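Local coordinates for protein Sso-CP2 metallo-carboxypetidase (Sulfolobus solfataricus, PDB 4MMO) that probably acts as a zinc-dependent carboxypeptidase of the M20 family, removing residues from the carboxyl end of peptides, at residues A[63-71]-A[155-163]; A[171-179]-A[393-401]. All blocks are in the same frame, centred on the assembly; numbering follows the deposited sequence.

Contact 1. Residues A[63-71]-A[155-163]; sequences KKTLLIYNH and LKADSVIME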
ATOM      1  N   LYS A  63     -36.533  23.052  34.567  1.00 40.59           N
ATOM      2  CA  LYS A  63     -35.554  24.130  34.535  1.00 44.60           C
ATOM      3  C   LYS A  63     -34.289  23.732  33.778  1.00 47.28           C
ATOM      4  O   LYS A  63     -33.605  24.584  33.210  1.00 49.85           O
ATOM      5  CB  LYS A  63     -35.197  24.558  35.961  1.00 48.52           C
ATOM      6  CG  LYS A  63     -36.343  25.222  36.706  1.00 49.46           C
ATOM      7  CD  LYS A  63     -35.934  25.636  38.114  1.00 52.38           C
ATOM      8  CE  LYS A  63     -37.051  26.393  38.818  1.00 38.61           C
ATOM      9  NZ  LYS A  63     -38.198  25.509  39.168  1.00 43.07           N
ATOM     10  N   LYS A  64     -33.981  22.437  33.781  1.00 32.99           N
ATOM     11  CA  LYS A  64     -32.784  21.925  33.117  1.00 41.89           C
ATOM     12  C   LYS A  64     -33.115  21.252  31.789  1.00 37.28           C
ATOM     13  O   LYS A  64     -34.149  20.592  31.657  1.00 39.41           O
ATOM     14  CB  LYS A  64     -32.060  20.930  34.022  1.00 39.15           C
ATOM     15  CG  LYS A  64     -31.301  21.576  35.168  1.00 45.85           C
ATOM     16  CD  LYS A  64     -30.701  20.519  36.069  1.00 52.16           C
ATOM     17  CE  LYS A  64     -29.796  21.118  37.128  1.00 50.15           C
ATOM     18  NZ  LYS A  64     -29.098  20.058  37.903  1.00 38.64           N
ATOM     19  N   THR A  65     -32.221  21.419  30.817  1.00 38.82           N
ATOM     20  CA  THR A  65     -32.377  20.811  29.498  1.00 27.68           C
ATOM     21  C   THR A  65     -31.144  19.989  29.150  1.00 35.89           C
ATOM     22  O   THR A  65     -30.018  20.493  29.187  1.00 38.37           O
ATOM     23  CB  THR A  65     -32.591  21.877  28.410  1.00 35.92           C
ATOM     24  OG1 THR A  65     -33.777  22.624  28.701  1.00 43.63           O
ATOM     25  CG2 THR A  65     -32.729  21.231  27.031  1.00 44.30           C
ATOM     26  N   LEU A  66     -31.372  18.724  28.809  1.00 32.10           N
ATOM     27  CA  LEU A  66     -30.306  17.812  28.425  1.00 29.45           C
ATOM     28  C   LEU A  66     -30.349  17.511  26.921  1.00 30.33           C
ATOM     29  O   LEU A  66     -31.395  17.166  26.375  1.00 30.47           O
ATOM     30  CB  LEU A  66     -30.430  16.511  29.223  1.00 29.06           C
ATOM     31  CG  LEU A  66     -29.462  15.383  28.861  1.00 36.15           C
ATOM     32  CD1 LEU A  66     -28.030  15.765  29.205  1.00 40.92           C
ATOM     33  CD2 LEU A  66     -29.862  14.094  29.558  1.00 34.88           C
ATOM     34  N   LEU A  67     -29.202  17.646  26.265  1.00 30.53           N
ATOM     35  CA  LEU A  67     -29.048  17.263  24.866  1.00 30.80           C
ATOM     36  C   LEU A  67     -28.404  15.882  24.800  1.00 37.08           C
ATOM     37  O   LEU A  67     -27.315  15.679  25.331  1.00 32.07           O
ATOM     38  CB  LEU A  67     -28.180  18.288  24.126  1.00 29.48           C
ATOM     39  CG  LEU A  67     -27.920  18.038  22.633  1.00 35.20           C
ATOM     40  CD1 LEU A  67     -29.222  17.962  21.855  1.00 37.10           C
ATOM     41  CD2 LEU A  67     -27.033  19.129  22.058  1.00 33.34           C
ATOM     42  N   ILE A  68     -29.086  14.932  24.165  1.00 31.28           N
ATOM     43  CA  ILE A  68     -28.574  13.568  24.049  1.00 34.81           C
ATOM     44  C   ILE A  68     -28.155  13.270  22.609  1.00 36.95           C
ATOM     45  O   ILE A  68     -28.957  13.389  21.689  1.00 32.83           O
ATOM     46  CB  ILE A  68     -29.623  12.534  24.511  1.00 26.37           C
ATOM     47  CG1 ILE A  68     -29.966  12.771  25.984  1.00 24.94           C
ATOM     48  CG2 ILE A  68     -29.111  11.106  24.291  1.00 29.12           C
ATOM     49  CD1 ILE A  68     -30.950  11.778  26.575  1.00 33.83           C
ATOM     50  N   TYR A  69     -26.895  12.878  22.436  1.00 31.50           N
ATOM     51  CA  TYR A  69     -26.343  12.556  21.124  1.00 26.07           C
ATOM     52  C   TYR A  69     -26.110  11.057  20.975  1.00 37.04           C
ATOM     53  O   TYR A  69     -25.537  10.413  21.853  1.00 31.95           O
ATOM     54  CB  TYR A  69     -25.024  13.312  20.899  1.00 22.97           C
ATOM     55  CG  TYR A  69     -24.220  12.825  19.707  1.00 37.31           C
ATOM     56  CD1 TYR A  69     -23.317  11.779  19.837  1.00 39.05           C
ATOM     57  CD2 TYR A  69     -24.359  13.417  18.457  1.00 41.36           C
ATOM     58  CE1 TYR A  69     -22.581  11.329  18.760  1.00 34.86           C
ATOM     59  CE2 TYR A  69     -23.621  12.971  17.366  1.00 30.97           C
ATOM     60  CZ  TYR A  69     -22.736  11.927  17.526  1.00 42.41           C
ATOM     61  OH  TYR A  69     -22.001  11.470  16.454  1.00 40.21           O
ATOM     62  N   ASN A  70     -26.562  10.513  19.850  1.00 32.56           N
ATOM     63  CA  ASN A  70     -26.239   9.146  19.452  1.00 31.05           C
ATOM     64  C   ASN A  70     -26.139   9.093  17.930  1.00 37.97           C
ATOM     65  O   ASN A  70     -26.462  10.065  17.259  1.00 35.93           O
ATOM     66  CB  ASN A  70     -27.299   8.164  19.953  1.00 35.68           C
ATOM     67  CG  ASN A  70     -27.229   7.937  21.454  1.00 35.58           C
ATOM     68  OD1 ASN A  70     -28.061   8.438  22.208  1.00 34.33           O
ATOM     69  ND2 ASN A  70     -26.239   7.167  21.889  1.00 34.35           N
ATOM     70  N   HIS A  71     -25.683   7.973  17.381  1.00 36.13           N
ATOM     71  CA  HIS A  71     -25.635   7.824  15.927  1.00 29.48           C
ATOM     72  C   HIS A  71     -26.203   6.483  15.496  1.00 32.48           C
ATOM     73  O   HIS A  71     -25.899   5.450  16.094  1.00 38.27           O
ATOM     74  CB  HIS A  71     -24.214   8.018  15.395  1.00 23.80           C
ATOM     75  CG  HIS A  71     -23.233   7.001  15.890  1.00 33.90           C
ATOM     76  ND1 HIS A  71     -23.099   5.759  15.321  1.00 27.24           N
ATOM     77  CD2 HIS A  71     -22.333   7.060  16.901  1.00 44.32           C
ATOM     78  CE1 HIS A  71     -22.151   5.086  15.960  1.00 34.01           C
ATOM     79  NE2 HIS A  71     -21.675   5.853  16.920  1.00 38.30           N
ATOM     80  N   LEU A 155     -30.910  24.022  19.552  1.00 38.19           N
ATOM     81  CA  LEU A 155     -30.203  22.952  20.246  1.00 37.98           C
ATOM     82  C   LEU A 155     -29.699  23.352  21.627  1.00 35.82           C
ATOM     83  O   LEU A 155     -28.985  22.583  22.271  1.00 39.26           O
ATOM     84  CB  LEU A 155     -29.022  22.483  19.398  1.00 46.02           C
ATOM     85  CG  LEU A 155     -29.398  21.821  18.074  1.00 37.37           C
ATOM     86  CD1 LEU A 155     -28.149  21.585  17.239  1.00 42.68           C
ATOM     87  CD2 LEU A 155     -30.139  20.518  18.322  1.00 36.75           C
ATOM     88  N   LYS A 156     -30.064  24.547  22.079  1.00 30.42           N
ATOM     89  CA  LYS A 156     -29.608  25.040  23.374  1.00 50.15           C
ATOM     90  C   LYS A 156     -29.959  24.064  24.489  1.00 43.16           C
ATOM     91  O   LYS A 156     -31.091  23.590  24.583  1.00 45.56           O
ATOM     92  CB  LYS A 156     -30.215  26.408  23.686  1.00 35.83           C
ATOM     93  CG  LYS A 156     -29.732  26.994  25.007  1.00 58.83           C
ATOM     94  CD  LYS A 156     -30.405  28.317  25.325  1.00 67.02           C
ATOM     95  CE  LYS A 156     -29.827  28.932  26.591  1.00 70.06           C
ATOM     96  NZ  LYS A 156     -30.383  30.286  26.855  1.00 80.70           N
ATOM     97  N   ALA A 157     -28.972  23.764  25.325  1.00 37.63           N
ATOM     98  CA  ALA A 157     -29.162  22.874  26.461  1.00 34.47           C
ATOM     99  C   ALA A 157     -28.114  23.199  27.516  1.00 34.73           C
ATOM    100  O   ALA A 157     -27.084  23.791  27.201  1.00 34.83           O
ATOM    101  CB  ALA A 157     -29.044  21.429  26.022  1.00 25.11           C
ATOM    102  N   ASP A 158     -28.377  22.813  28.763  1.00 30.98           N
ATOM    103  CA  ASP A 158     -27.451  23.085  29.861  1.00 39.79           C
ATOM    104  C   ASP A 158     -26.334  22.058  29.910  1.00 42.81           C
ATOM    105  O   ASP A 158     -25.256  22.327  30.433  1.00 33.84           O
ATOM    106  CB  ASP A 158     -28.196  23.097  31.195  1.00 32.35           C
ATOM    107  CG  ASP A 158     -29.389  24.023  31.175  1.00 36.97           C
ATOM    108  OD1 ASP A 158     -29.184  25.251  31.078  1.00 56.14           O
ATOM    109  OD2 ASP A 158     -30.531  23.524  31.244  1.00 42.36           O
ATOM    110  N   SER A 159     -26.593  20.872  29.371  1.00 35.28           N
ATOM    111  CA  SER A 159     -25.580  19.829  29.338  1.00 36.63           C
ATOM    112  C   SER A 159     -25.826  18.880  28.179  1.00 41.97           C
ATOM    113  O   SER A 159     -26.906  18.864  27.593  1.00 31.38           O
ATOM    114  CB  SER A 159     -25.565  19.050  30.653  1.00 33.66           C
ATOM    115  OG  SER A 159     -26.789  18.368  30.853  1.00 46.46           O
ATOM    116  N   VAL A 160     -24.808  18.088  27.862  1.00 34.99           N
ATOM    117  CA  VAL A 160     -24.887  17.147  26.766  1.00 34.91           C
ATOM    118  C   VAL A 160     -24.220  15.832  27.134  1.00 35.68           C
ATOM    119  O   VAL A 160     -23.175  15.819  27.784  1.00 26.99           O
ATOM    120  CB  VAL A 160     -24.227  17.723  25.488  1.00 46.57           C
ATOM    121  CG1 VAL A 160     -22.792  18.160  25.768  1.00 40.58           C
ATOM    122  CG2 VAL A 160     -24.270  16.715  24.349  1.00 35.44           C
ATOM    123  N   ILE A 161     -24.836  14.726  26.722  1.00 33.42           N
ATOM    124  CA  ILE A 161     -24.189  13.425  26.818  1.00 31.12           C
ATOM    125  C   ILE A 161     -23.932  12.874  25.416  1.00 29.40           C
ATOM    126  O   ILE A 161     -24.809  12.892  24.550  1.00 34.00           O
ATOM    127  CB  ILE A 161     -24.985  12.424  27.697  1.00 37.99           C
ATOM    128  CG1 ILE A 161     -26.372  12.141  27.116  1.00 41.09           C
ATOM    129  CG2 ILE A 161     -25.105  12.967  29.134  1.00 41.45           C
ATOM    130  CD1 ILE A 161     -27.059  10.952  27.761  1.00 33.33           C
ATOM    131  N   MET A 162     -22.706  12.412  25.193  1.00 36.67           N
ATOM    132  CA  MET A 162     -22.300  11.920  23.887  1.00 39.71           C
ATOM    133  C   MET A 162     -22.775  10.479  23.701  1.00 27.10           C
ATOM    134  O   MET A 162     -23.642  10.017  24.445  1.00 31.87           O
ATOM    135  CB  MET A 162     -20.787  12.049  23.727  1.00 31.69           C
ATOM    136  CG  MET A 162     -20.289  13.483  23.795  1.00 31.59           C
ATOM    137  SD  MET A 162     -21.101  14.589  22.617  1.00 42.05           S
ATOM    138  CE  MET A 162     -20.607  13.829  21.065  1.00 36.73           C
ATOM    139  N   GLU A 163     -22.223   9.776  22.713  1.00 32.56           N
ATOM    140  CA  GLU A 163     -22.781   8.490  22.292  1.00 40.72           C
ATOM    141  C   GLU A 163     -22.758   7.457  23.423  1.00 40.59           C
ATOM    142  O   GLU A 163     -23.582   6.541  23.454  1.00 38.09           O
ATOM    143  CB  GLU A 163     -22.084   7.964  21.016  1.00 29.82           C
ATOM    144  CG  GLU A 163     -20.796   7.167  21.214  1.00 38.54           C
ATOM    145  CD  GLU A 163     -20.322   6.481  19.926  1.00 41.92           C
ATOM    146  OE1 GLU A 163     -20.285   5.235  19.884  1.00 48.63           O
ATOM    147  OE2 GLU A 163     -19.992   7.167  18.939  1.00 44.63           O
TER
HETATM  148  O   HOH W   1     -33.162  24.685  30.201  1.00 54.18           O
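Thr65 and Asp158 open a parallel strand pairing in the catalytic-domain sheet. Asp158 OD2 accepts a hydrogen bond from Thr65 N at 2.7 Å through its anti lone pair, and a water that donates to it and to Lys63 O also meets Thr65 OG1. Thr65 O accepts from Asp158 N and, weakly, Ser159 N. Leu67 uses both N and O toward 155-163: N gives a nearly straight bond to Ser159 O, O receives Ile161 N at 3.0 Å. Tyr69 N to Ile161 O ends the ladder. Met162, folded back at chi2 and chi3 (-55° and -62°), brings CE over the Tyr69 ring face (CH-pi, 4.0 Å to the centroid), while Tyr69 OH is hydrogen-bonded to Glu134. Farther along, His71 NE2 and Glu163 OE2 stand 2.9 Å apart as fellow zinc ligands, ring and carboxylate planes 64° apart; Asp104 is the third protein ligand, and Asp73 O holds His71 ND1. Replacing Glu163 with an alanine would probably leave the zinc short of a carboxylate, its protein ligands reduced to His71 and Asp104. Thr65, Leu67 and Tyr69 turn backbone groups to 155-163, Leu66 and Ile68 to strand 128-134, and the pairing brings an imidazole nitrogen and a carboxylate to one zinc ion.

Contact 2. Residues A[171-179]-A[393-401]; sequences GRPQIVLGV and RDAVSAIGA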
ATOM      1  N   GLY A 171     -15.304  -4.997  33.747  1.00 59.51           N
ATOM      2  CA  GLY A 171     -16.755  -4.954  33.789  1.00 50.91           C
ATOM      3  C   GLY A 171     -17.301  -3.742  34.522  1.00 52.17           C
ATOM      4  O   GLY A 171     -18.483  -3.692  34.860  1.00 44.70           O
ATOM      5  N   ARG A 172     -16.440  -2.761  34.767  1.00 42.91           N
ATOM      6  CA  ARG A 172     -16.849  -1.528  35.425  1.00 51.04           C
ATOM      7  C   ARG A 172     -17.314  -0.514  34.389  1.00 48.38           C
ATOM      8  O   ARG A 172     -16.719  -0.411  33.316  1.00 37.30           O
ATOM      9  CB  ARG A 172     -15.682  -0.949  36.217  1.00 56.56           C
ATOM     10  CG  ARG A 172     -15.209  -1.843  37.348  1.00 61.75           C
ATOM     11  CD  ARG A 172     -13.810  -1.478  37.805  1.00 68.57           C
ATOM     12  NE  ARG A 172     -12.831  -1.672  36.741  1.00 75.08           N
ATOM     13  CZ  ARG A 172     -11.517  -1.557  36.898  1.00 83.31           C
ATOM     14  NH1 ARG A 172     -11.006  -1.248  38.082  1.00 88.08           N
ATOM     15  NH2 ARG A 172     -10.712  -1.754  35.863  1.00 71.15           N
ATOM     16  N   PRO A 173     -18.377   0.245  34.701  1.00 53.11           N
ATOM     17  CA  PRO A 173     -18.807   1.278  33.751  1.00 42.20           C
ATOM     18  C   PRO A 173     -17.742   2.358  33.582  1.00 46.72           C
ATOM     19  O   PRO A 173     -16.970   2.601  34.512  1.00 50.92           O
ATOM     20  CB  PRO A 173     -20.067   1.854  34.401  1.00 37.46           C
ATOM     21  CG  PRO A 173     -19.919   1.552  35.861  1.00 50.21           C
ATOM     22  CD  PRO A 173     -19.193   0.246  35.929  1.00 50.48           C
ATOM     23  N   GLN A 174     -17.703   2.985  32.408  1.00 41.28           N
ATOM     24  CA  GLN A 174     -16.701   4.003  32.108  1.00 43.06           C
ATOM     25  C   GLN A 174     -17.319   5.381  31.901  1.00 43.91           C
ATOM     26  O   GLN A 174     -18.373   5.520  31.280  1.00 48.62           O
ATOM     27  CB  GLN A 174     -15.891   3.602  30.875  1.00 38.26           C
ATOM     28  CG  GLN A 174     -15.026   2.374  31.099  1.00 43.53           C
ATOM     29  CD  GLN A 174     -14.205   2.015  29.887  1.00 57.08           C
ATOM     30  OE1 GLN A 174     -12.978   1.964  29.949  1.00 76.66           O
ATOM     31  NE2 GLN A 174     -14.879   1.752  28.771  1.00 54.49           N
ATOM     32  N   ILE A 175     -16.647   6.390  32.444  1.00 33.45           N
ATOM     33  CA  ILE A 175     -17.057   7.780  32.311  1.00 34.39           C
ATOM     34  C   ILE A 175     -15.929   8.502  31.593  1.00 35.09           C
ATOM     35  O   ILE A 175     -14.787   8.497  32.057  1.00 44.78           O
ATOM     36  CB  ILE A 175     -17.281   8.453  33.685  1.00 37.62           C
ATOM     37  CG1 ILE A 175     -18.192   7.601  34.579  1.00 38.24           C
ATOM     38  CG2 ILE A 175     -17.849   9.855  33.512  1.00 30.68           C
ATOM     39  CD1 ILE A 175     -19.592   7.428  34.069  1.00 46.98           C
ATOM     40  N   VAL A 176     -16.250   9.121  30.463  1.00 48.93           N
ATOM     41  CA  VAL A 176     -15.234   9.724  29.609  1.00 45.07           C
ATOM     42  C   VAL A 176     -15.506  11.214  29.420  1.00 38.86           C
ATOM     43  O   VAL A 176     -16.565  11.609  28.929  1.00 37.27           O
ATOM     44  CB  VAL A 176     -15.181   9.006  28.258  1.00 38.19           C
ATOM     45  CG1 VAL A 176     -14.008   9.506  27.429  1.00 37.69           C
ATOM     46  CG2 VAL A 176     -15.076   7.493  28.478  1.00 34.07           C
ATOM     47  N   LEU A 177     -14.532  12.032  29.804  1.00 32.40           N
ATOM     48  CA  LEU A 177     -14.716  13.477  29.887  1.00 31.67           C
ATOM     49  C   LEU A 177     -14.133  14.228  28.695  1.00 42.52           C
ATOM     50  O   LEU A 177     -13.834  15.419  28.800  1.00 38.80           O
ATOM     51  CB  LEU A 177     -14.065  14.003  31.168  1.00 34.24           C
ATOM     52  CG  LEU A 177     -14.431  13.266  32.456  1.00 31.54           C
ATOM     53  CD1 LEU A 177     -13.791  13.954  33.650  1.00 37.64           C
ATOM     54  CD2 LEU A 177     -15.937  13.187  32.629  1.00 30.64           C
ATOM     55  N   GLY A 178     -13.962  13.547  27.567  1.00 31.61           N
ATOM     56  CA  GLY A 178     -13.414  14.206  26.397  1.00 26.88           C
ATOM     57  C   GLY A 178     -13.017  13.278  25.266  1.00 37.11           C
ATOM     58  O   GLY A 178     -13.276  12.079  25.303  1.00 34.31           O
ATOM     59  N   VAL A 179     -12.386  13.854  24.250  1.00 35.62           N
ATOM     60  CA  VAL A 179     -11.901  13.098  23.104  1.00 29.53           C
ATOM     61  C   VAL A 179     -10.654  13.748  22.526  1.00 32.27           C
ATOM     62  O   VAL A 179     -10.437  14.948  22.685  1.00 35.90           O
ATOM     63  CB  VAL A 179     -12.951  13.041  21.978  1.00 26.23           C
ATOM     64  CG1 VAL A 179     -14.197  12.318  22.439  1.00 31.93           C
ATOM     65  CG2 VAL A 179     -13.303  14.446  21.499  1.00 26.30           C
ATOM     66  N   ARG A 393     -20.409  23.422  27.861  1.00 48.17           N
ATOM     67  CA  ARG A 393     -19.205  23.041  28.588  1.00 51.99           C
ATOM     68  C   ARG A 393     -19.411  21.742  29.362  1.00 37.73           C
ATOM     69  O   ARG A 393     -18.491  20.934  29.502  1.00 33.48           O
ATOM     70  CB  ARG A 393     -18.820  24.169  29.553  1.00 40.73           C
ATOM     71  CG  ARG A 393     -17.370  24.152  30.011  1.00 87.06           C
ATOM     72  CD  ARG A 393     -17.059  25.343  30.915  1.00 87.06           C
ATOM     73  N   ASP A 394     -20.621  21.545  29.874  1.00 30.76           N
ATOM     74  CA  ASP A 394     -20.915  20.362  30.673  1.00 34.37           C
ATOM     75  C   ASP A 394     -21.243  19.198  29.753  1.00 44.67           C
ATOM     76  O   ASP A 394     -22.403  18.976  29.401  1.00 41.87           O
ATOM     77  CB  ASP A 394     -22.070  20.634  31.642  1.00 41.63           C
ATOM     78  CG  ASP A 394     -21.741  21.724  32.655  1.00 51.38           C
ATOM     79  OD1 ASP A 394     -20.542  21.969  32.894  1.00 46.26           O
ATOM     80  OD2 ASP A 394     -22.677  22.335  33.211  1.00 52.29           O
ATOM     81  N   ALA A 395     -20.202  18.469  29.361  1.00 34.62           N
ATOM     82  CA  ALA A 395     -20.341  17.342  28.451  1.00 46.55           C
ATOM     83  C   ALA A 395     -19.652  16.108  29.018  1.00 43.46           C
ATOM     84  O   ALA A 395     -18.621  16.209  29.676  1.00 43.22           O
ATOM     85  CB  ALA A 395     -19.763  17.689  27.088  1.00 40.75           C
ATOM     86  N   VAL A 396     -20.234  14.946  28.751  1.00 44.08           N
ATOM     87  CA  VAL A 396     -19.678  13.674  29.192  1.00 31.82           C
ATOM     88  C   VAL A 396     -20.072  12.576  28.205  1.00 35.21           C
ATOM     89  O   VAL A 396     -21.067  12.702  27.491  1.00 35.45           O
ATOM     90  CB  VAL A 396     -20.194  13.303  30.603  1.00 28.88           C
ATOM     91  CG1 VAL A 396     -21.708  13.164  30.601  1.00 36.66           C
ATOM     92  CG2 VAL A 396     -19.533  12.026  31.118  1.00 29.42           C
ATOM     93  N   SER A 397     -19.280  11.510  28.161  1.00 39.54           N
ATOM     94  CA  SER A 397     -19.642  10.322  27.406  1.00 46.99           C
ATOM     95  C   SER A 397     -19.727   9.138  28.356  1.00 52.15           C
ATOM     96  O   SER A 397     -18.712   8.639  28.844  1.00 47.15           O
ATOM     97  CB  SER A 397     -18.628  10.041  26.302  1.00 40.03           C
ATOM     98  OG  SER A 397     -19.092   8.997  25.461  1.00 51.21           O
ATOM     99  N   ALA A 398     -20.953   8.699  28.614  1.00 49.75           N
ATOM    100  CA  ALA A 398     -21.196   7.614  29.547  1.00 57.39           C
ATOM    101  C   ALA A 398     -22.551   6.989  29.269  1.00 44.14           C
ATOM    102  O   ALA A 398     -23.385   7.598  28.602  1.00 41.38           O
ATOM    103  CB  ALA A 398     -21.160   8.137  30.948  1.00 42.71           C
ATOM    104  N   ILE A 399     -22.765   5.814  29.859  1.00 42.29           N
ATOM    105  CA  ILE A 399     -23.876   4.906  29.557  1.00 43.04           C
ATOM    106  C   ILE A 399     -23.508   4.090  28.328  1.00 45.15           C
ATOM    107  O   ILE A 399     -23.149   4.646  27.292  1.00 55.37           O
ATOM    108  CB  ILE A 399     -25.235   5.609  29.336  1.00 46.34           C
ATOM    109  CG1 ILE A 399     -25.569   6.521  30.522  1.00 47.53           C
ATOM    110  CG2 ILE A 399     -26.332   4.567  29.143  1.00 30.07           C
ATOM    111  CD1 ILE A 399     -26.758   7.431  30.289  1.00 44.56           C
ATOM    112  N   GLY A 400     -23.587   2.770  28.453  1.00 48.94           N
ATOM    113  CA  GLY A 400     -23.234   1.885  27.359  1.00 45.23           C
ATOM    114  C   GLY A 400     -23.857   0.512  27.477  1.00 48.94           C
ATOM    115  O   GLY A 400     -23.771  -0.140  28.520  1.00 57.25           O
ATOM    116  N   ALA A 401     -24.492   0.074  26.394  1.00 35.17           N
ATOM    117  CA  ALA A 401     -25.093  -1.249  26.342  1.00 36.51           C
ATOM    118  C   ALA A 401     -24.017  -2.309  26.131  1.00 48.17           C
ATOM    119  O   ALA A 401     -24.227  -3.487  26.420  1.00 62.63           O
ATOM    120  CB  ALA A 401     -26.110  -1.307  25.228  1.00 48.94           C
TER
HETATM  121  O   HOH W   2     -20.989   4.887  31.807  1.00 39.58           O
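Val176 and Ser397 form one antiparallel, hydrogen-bonded pair, the single bridge between these segments. Val176 N gives to Ser397 O at 3.0 Å, the donor tilted 28° from the carbonyl plane, and Ser397 N returns a bond to Val176 O at 2.8 Å, this time in the carbonyl plane. Alongside the pair, Val176 CB lies 4.1 Å from Ser397 CB. The neighbouring residues pack through methyl groups. Val396 places CG2 opposite its backbone N, with CG1 held between N and the carbonyl carbon (chi1 61°), and that CG2 meets Ile175 CG2 at 3.6 Å, the two side chains crossing at a slant; Leu177 CD2 reaches the same methyl at 4.1 Å. Ile175 uses its other branch as well: CD1 touches Ala398 CB at 3.6 Å, so its two ends span the residues before and after Ser397. Past the bridge the backbones part, and a water joins them, donating to Gln174 O and accepting from Ile399 N at 2.8 Å.

In the next shell, strand 372-374 binds the backbone of Ile175 and Leu177, and Met359 of helix 354-367 packs on both Ile175 and Ala398. Thr349 OG1 is placed to hydrogen-bond both Ala395 O and Leu177 O, its one proton serving one at a time or shared, and so links the two segments through a third residue. Ser397 OG has a weak bond to Gly164 N, next to the zinc ligand Glu163; the side chain of Ser397 is about 8 Å from the zinc, near the site without being a ligand. The chemistry is therefore that of a single antiparallel backbone bridge set among aliphatic groups: two backbone bonds fix the register, methyl contacts fill the flank beside Ile175, and the water satisfies a carbonyl and an amide where direct pairing has ended.

Overall arrangement
Both contacts are buried and share one mixed sheet, in which strands 159-161 and 395-396 are neighbours. Contact 1 lies inside that sheet; contact 2 joins its edge strand 395-396, outermost within this chain, to strand 174-176, which pairs in parallel with 372-374. Their centres are about 13 Å apart, and they touch directly: Met162 N lies 2.8 Å from Val396 O and Val160 N 3.0 Å from Asp394 O, both probable hydrogen bonds. Contact 1 is the more extensive, a parallel ladder running from a partly exposed, water-bridged end to the metal. Contact 2 is smaller and mostly aliphatic, and supplies no zinc ligand.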